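Local coordinates for HTH-type dhaKLM operon transcriptional activator DhaS (Lactococcus lactis, PDB 2IU5), which activates transcription of the dihydroxyacetone kinase operon dhaKLM in complex with DhaQ, once dihydroxyacetone is present, by binding an inverted repeat that partly overlaps the -35 promoter sequence, at residues S37-T42 and Q55-L60; R147-A152 and N176-Q181. The protein carries 1 engineered substitution. All blocks are in the same frame, centred on the assembly; numbering follows the deposited sequence.

Contact 1 (S37-T42 and Q55-L60)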
loop_
_atom_site.group_PDB
_atom_site.type_symbol
_atom_site.label_atom_id
_atom_site.label_comp_id
_atom_site.label_asym_id
_atom_site.label_seq_id
_atom_site.Cartn_x
_atom_site.Cartn_y
_atom_site.Cartn_z
ATOM N N SER A 37 34.048 -4.837 13.134
ATOM C CA SER A 37 34.709 -4.903 14.433
ATOM C C SER A 37 33.712 -4.661 15.574
ATOM O O SER A 37 33.728 -5.401 16.558
ATOM C CB SER A 37 35.842 -3.892 14.467
ATOM O OG SER A 37 36.769 -4.199 13.437
ATOM N N ASP A 38 32.857 -3.637 15.448
ATOM C CA ASP A 38 31.881 -3.323 16.499
ATOM C C ASP A 38 30.922 -4.499 16.705
ATOM O O ASP A 38 30.639 -4.896 17.843
ATOM C CB ASP A 38 31.037 -2.084 16.155
ATOM C CG ASP A 38 31.824 -0.799 16.124
ATOM O OD1 ASP A 38 32.846 -0.705 16.851
ATOM O OD2 ASP A 38 31.417 0.134 15.373
ATOM N N ILE A 39 30.427 -5.053 15.601
ATOM C CA ILE A 39 29.471 -6.166 15.673
ATOM C C ILE A 39 30.067 -7.329 16.440
ATOM O O ILE A 39 29.425 -7.917 17.315
ATOM C CB ILE A 39 29.048 -6.611 14.269
ATOM C CG1 ILE A 39 28.197 -5.506 13.648
ATOM C CG2 ILE A 39 28.196 -7.894 14.319
ATOM C CD1 ILE A 39 28.026 -5.673 12.117
ATOM N N MET A 40 31.307 -7.665 16.109
ATOM C CA MET A 40 31.939 -8.836 16.702
ATOM C C MET A 40 32.401 -8.620 18.141
ATOM O O MET A 40 32.367 -9.546 18.950
ATOM C CB MET A 40 33.064 -9.379 15.805
ATOM C CG MET A 40 32.541 -9.765 14.400
ATOM S SD MET A 40 31.220 -10.996 14.426
ATOM C CE MET A 40 32.157 -12.474 14.795
ATOM N N GLN A 41 32.824 -7.407 18.474
ATOM C CA GLN A 41 33.002 -7.018 19.875
ATOM C C GLN A 41 31.728 -7.230 20.680
ATOM O O GLN A 41 31.743 -7.807 21.775
ATOM C CB GLN A 41 33.431 -5.559 19.956
ATOM C CG GLN A 41 34.876 -5.420 19.559
ATOM C CD GLN A 41 35.300 -3.976 19.454
ATOM O OE1 GLN A 41 34.490 -3.066 19.645
ATOM N NE2 GLN A 41 36.572 -3.760 19.149
ATOM N N THR A 42 30.597 -6.769 20.143
ATOM C CA THR A 42 29.336 -6.881 20.855
ATOM C C THR A 42 28.907 -8.357 20.955
ATOM O O THR A 42 28.360 -8.792 21.975
ATOM C CB THR A 42 28.265 -6.031 20.149
ATOM O OG1 THR A 42 28.639 -4.657 20.266
ATOM C CG2 THR A 42 26.901 -6.174 20.795
ATOM N N GLN A 55 30.135 -11.227 4.078
ATOM C CA GLN A 55 31.217 -10.431 3.511
ATOM C C GLN A 55 31.269 -9.031 4.130
ATOM O O GLN A 55 32.327 -8.399 4.190
ATOM C CB GLN A 55 31.044 -10.313 1.995
ATOM C CG GLN A 55 32.213 -9.648 1.307
ATOM C CD GLN A 55 32.047 -9.627 -0.195
ATOM O OE1 GLN A 55 31.750 -10.651 -0.830
ATOM N NE2 GLN A 55 32.238 -8.453 -0.782
ATOM N N ASN A 56 30.112 -8.555 4.582
ATOM C CA ASN A 56 29.967 -7.194 5.043
ATOM C C ASN A 56 28.591 -7.002 5.664
ATOM O O ASN A 56 27.787 -7.940 5.720
ATOM C CB ASN A 56 30.216 -6.209 3.905
ATOM C CG ASN A 56 29.269 -6.431 2.722
ATOM O OD1 ASN A 56 28.072 -6.557 2.938
ATOM N ND2 ASN A 56 29.790 -6.472 1.507
ATOM N N GLN A 57 28.336 -5.789 6.126
ATOM C CA GLN A 57 27.104 -5.480 6.834
ATOM C C GLN A 57 25.877 -5.564 5.938
ATOM O O GLN A 57 24.804 -5.868 6.447
ATOM C CB GLN A 57 27.201 -4.114 7.499
ATOM C CG GLN A 57 28.334 -4.016 8.509
ATOM C CD GLN A 57 29.594 -3.409 7.908
ATOM O OE1 GLN A 57 30.088 -3.856 6.860
ATOM N NE2 GLN A 57 30.130 -2.376 8.558
ATOM N N GLU A 58 26.032 -5.310 4.637
ATOM C CA GLU A 58 24.897 -5.408 3.699
ATOM C C GLU A 58 24.463 -6.852 3.602
ATOM O O GLU A 58 23.263 -7.152 3.615
ATOM C CB GLU A 58 25.279 -4.895 2.320
ATOM C CG GLU A 58 25.281 -3.387 2.256
ATOM C CD GLU A 58 25.706 -2.858 0.907
ATOM O OE1 GLU A 58 25.783 -3.629 -0.076
ATOM O OE2 GLU A 58 25.974 -1.637 0.822
ATOM N N GLU A 59 25.431 -7.751 3.507
ATOM C CA GLU A 59 25.056 -9.171 3.483
ATOM C C GLU A 59 24.389 -9.604 4.787
ATOM O O GLU A 59 23.479 -10.437 4.765
ATOM C CB GLU A 59 26.282 -10.055 3.255
ATOM C CG GLU A 59 26.861 -9.979 1.847
ATOM C CD GLU A 59 27.686 -11.216 1.455
ATOM O OE1 GLU A 59 28.030 -12.080 2.314
ATOM O OE2 GLU A 59 28.005 -11.320 0.248
ATOM N N LEU A 60 24.827 -9.067 5.923
ATOM C CA LEU A 60 24.243 -9.406 7.203
ATOM C C LEU A 60 22.803 -8.885 7.226
ATOM O O LEU A 60 21.908 -9.615 7.664
ATOM C CB LEU A 60 25.063 -8.800 8.362
ATOM C CG LEU A 60 24.445 -9.076 9.718
ATOM C CD1 LEU A 60 24.247 -10.597 9.958
ATOM C CD2 LEU A 60 25.348 -8.490 10.792
#
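I39 carries this contact through a single methyl: its CD1 lies 4.0 Å from Q57 CG and 4.1 Å from L60 CD2, one turn further along the facing helix. With L60 the approach is tip to tip, methyl against methyl, while the aliphatic part of Q57 passes at a slant. L60 gets there with CG anti to its backbone N (chi1 177°). Q57 is bent at chi2 (96°), and the amide beyond the bend belongs to another partner, since NE2 donates to the carbonyl oxygen of I34. The contact joins helix 36-43, the first helix of the predicted helix-turn-helix of this TetR-family DNA-binding domain, to the start of helix 57-73. Helix 13-28 completes the small core: F22 touches both I39 and L60, and I18 adds to I39. Behind Q57 and L60 the helix start is fixed by N56, the N-cap, whose OD1 accepts from E59 N at 3.0 Å, the donor arriving almost in line with the C=O bond. The side chain of E59 answers by taking Q55 N at 2.9 Å on OE1, from well above the carboxylate plane. On the other helix, S37 OG accepts a hydrogen bond from R47 NE, inside the predicted helix-turn-helix.

Contact 2 (R147-A152 and N176-Q181)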
loop_
_atom_site.group_PDB
_atom_site.type_symbol
_atom_site.label_atom_id
_atom_site.label_comp_id
_atom_site.label_asym_id
_atom_site.label_seq_id
_atom_site.Cartn_x
_atom_site.Cartn_y
_atom_site.Cartn_z
ATOM N N ARG A 147 -3.672 -9.657 -1.886
ATOM C CA ARG A 147 -2.980 -8.466 -2.334
ATOM C C ARG A 147 -3.580 -7.212 -1.693
ATOM O O ARG A 147 -2.860 -6.284 -1.312
ATOM C CB ARG A 147 -2.997 -8.380 -3.841
ATOM C CG ARG A 147 -2.046 -9.415 -4.427
ATOM C CD ARG A 147 -1.978 -9.230 -5.935
ATOM N NE ARG A 147 -3.266 -9.540 -6.525
ATOM C CZ ARG A 147 -4.046 -8.652 -7.129
ATOM N NH1 ARG A 147 -3.654 -7.389 -7.219
ATOM N NH2 ARG A 147 -5.209 -9.030 -7.640
ATOM N N TYR A 148 -4.898 -7.219 -1.580
ATOM C CA TYR A 148 -5.610 -6.078 -0.980
ATOM C C TYR A 148 -5.154 -5.870 0.452
ATOM O O TYR A 148 -4.723 -4.775 0.830
ATOM C CB TYR A 148 -7.108 -6.366 -1.005
ATOM C CG TYR A 148 -8.072 -5.256 -0.582
ATOM C CD1 TYR A 148 -8.654 -4.424 -1.530
ATOM C CD2 TYR A 148 -8.394 -5.072 0.754
ATOM C CE1 TYR A 148 -9.533 -3.424 -1.148
ATOM C CE2 TYR A 148 -9.278 -4.072 1.165
ATOM C CZ TYR A 148 -9.838 -3.261 0.195
ATOM O OH TYR A 148 -10.717 -2.261 0.559
ATOM N N ASN A 149 -5.253 -6.912 1.267
ATOM C CA ASN A 149 -4.856 -6.804 2.658
ATOM C C ASN A 149 -3.361 -6.641 2.898
ATOM O O ASN A 149 -2.965 -5.911 3.811
ATOM C CB ASN A 149 -5.488 -7.948 3.445
ATOM C CG ASN A 149 -6.972 -7.749 3.571
ATOM O OD1 ASN A 149 -7.400 -6.945 4.390
ATOM N ND2 ASN A 149 -7.758 -8.455 2.771
ATOM N N ALA A 150 -2.527 -7.303 2.104
ATOM C CA ALA A 150 -1.083 -7.135 2.254
ATOM C C ALA A 150 -0.739 -5.657 2.041
ATOM O O ALA A 150 0.083 -5.071 2.778
ATOM C CB ALA A 150 -0.376 -8.031 1.254
ATOM N N ALA A 151 -1.365 -5.042 1.044
ATOM C CA ALA A 151 -1.060 -3.643 0.720
ATOM C C ALA A 151 -1.476 -2.728 1.858
ATOM O O ALA A 151 -0.742 -1.795 2.213
ATOM C CB ALA A 151 -1.742 -3.213 -0.588
ATOM N N ALA A 152 -2.646 -2.999 2.417
ATOM C CA ALA A 152 -3.142 -2.208 3.554
ATOM C C ALA A 152 -2.213 -2.340 4.748
ATOM O O ALA A 152 -1.781 -1.339 5.315
ATOM C CB ALA A 152 -4.537 -2.636 3.941
ATOM N N ASN A 176 -9.624 -8.366 13.348
ATOM C CA ASN A 176 -11.068 -8.304 13.170
ATOM C C ASN A 176 -11.440 -7.995 11.720
ATOM O O ASN A 176 -12.369 -8.590 11.168
ATOM C CB ASN A 176 -11.677 -7.312 14.156
ATOM C CG ASN A 176 -11.557 -7.788 15.590
ATOM O OD1 ASN A 176 -11.633 -6.992 16.529
ATOM N ND2 ASN A 176 -11.368 -9.098 15.771
ATOM N N LEU A 177 -10.713 -7.075 11.090
ATOM C CA LEU A 177 -11.009 -6.746 9.707
ATOM C C LEU A 177 -10.701 -7.944 8.801
ATOM O O LEU A 177 -11.406 -8.204 7.821
ATOM C CB LEU A 177 -10.233 -5.509 9.275
ATOM C CG LEU A 177 -10.527 -4.195 10.013
ATOM C CD1 LEU A 177 -9.665 -3.112 9.349
ATOM C CD2 LEU A 177 -11.985 -3.786 9.929
ATOM N N LEU A 178 -9.641 -8.681 9.124
ATOM C CA LEU A 178 -9.271 -9.810 8.253
ATOM C C LEU A 178 -10.312 -10.909 8.393
ATOM O O LEU A 178 -10.776 -11.463 7.399
ATOM C CB LEU A 178 -7.898 -10.371 8.635
ATOM C CG LEU A 178 -6.689 -9.505 8.271
ATOM C CD1 LEU A 178 -5.415 -10.103 8.894
ATOM C CD2 LEU A 178 -6.531 -9.339 6.747
ATOM N N LEU A 179 -10.680 -11.225 9.630
ATOM C CA LEU A 179 -11.679 -12.283 9.838
ATOM C C LEU A 179 -13.021 -11.926 9.191
ATOM O O LEU A 179 -13.709 -12.804 8.670
ATOM C CB LEU A 179 -11.880 -12.547 11.330
ATOM C CG LEU A 179 -10.714 -13.258 12.025
ATOM C CD1 LEU A 179 -10.861 -13.172 13.538
ATOM C CD2 LEU A 179 -10.660 -14.712 11.590
ATOM N N ALA A 180 -13.407 -10.649 9.219
ATOM C CA ALA A 180 -14.683 -10.254 8.635
ATOM C C ALA A 180 -14.706 -10.530 7.140
ATOM O O ALA A 180 -15.726 -10.965 6.589
ATOM C CB ALA A 180 -14.914 -8.786 8.882
ATOM N N GLN A 181 -13.572 -10.269 6.504
ATOM C CA GLN A 181 -13.463 -10.421 5.059
ATOM C C GLN A 181 -13.437 -11.896 4.713
ATOM O O GLN A 181 -14.089 -12.326 3.755
ATOM C CB GLN A 181 -12.156 -9.790 4.621
ATOM C CG GLN A 181 -12.220 -8.288 4.606
ATOM C CD GLN A 181 -10.885 -7.749 4.198
ATOM O OE1 GLN A 181 -10.528 -7.817 3.037
ATOM N NE2 GLN A 181 -10.140 -7.217 5.149
#
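N149 and Q181 face each other with their side-chain amides and exchange two hydrogen bonds. N149 ND2 gives to Q181 OE1 at 2.9 Å in a nearly straight bond (169°), and Q181 NE2 gives to N149 OD1, also at 2.9 Å. The pairing is twisted, the two amide planes standing 41° apart: Q181 OE1 lies in the amide plane of N149, yet ND2 sits above the carbonyl plane of Q181. Q181 reaches across with its chain extended beyond CG (chi2 179°), and NE2 also donates to L177 O, 3.1 Å away, one turn back. That carbonyl takes Q181 N on its opposite face. N149 is equally engaged, ND2 giving to I145 O and OD1 hydrogen-bonding to Y148 OH of the second subunit. The setting is the all-helical C-terminal domain of a TetR-family protein, where segments 147-152 and 176-181 run antiparallel and helix 139-163 packs on its copy in the dimer. An alanine in place of Q181 takes away both cross-bonds and would probably leave the buried amide of N149 relying on I145 O and Y148 of the second subunit, with a gap beside it. L178 runs alongside N149, the two side chains pointing opposite ways, with L178 CD2 3.5 Å from N149 OD1. Y148 CD2 lies 4.2 Å from Q181 OE1, the ring steeply turned against that amide, while A152 of the second subunit packs on Y148.

In the fold
From the N terminus, helix 13-28 comes first, and the chain then enters contact 1 on helix 36-43. Twelve residues on, it returns at Q55 and enters helix 57-73, closing a short loop within the DNA-binding domain. Helices 82-95, 97-106 and 110-132 follow before contact 2 opens on helix 139-163; 23 intervening residues, mostly helical, bring the chain back on helix 171-183. The two loops are in series, neither crossing nor nesting. The centres of contact 1 and contact 2 are 37 Å apart, on opposite sides of the chain's centre. Contact 1 ties helix 36-43 to the start of helix 57-73, whereas contact 2 joins the last helix to one at the dimer interface.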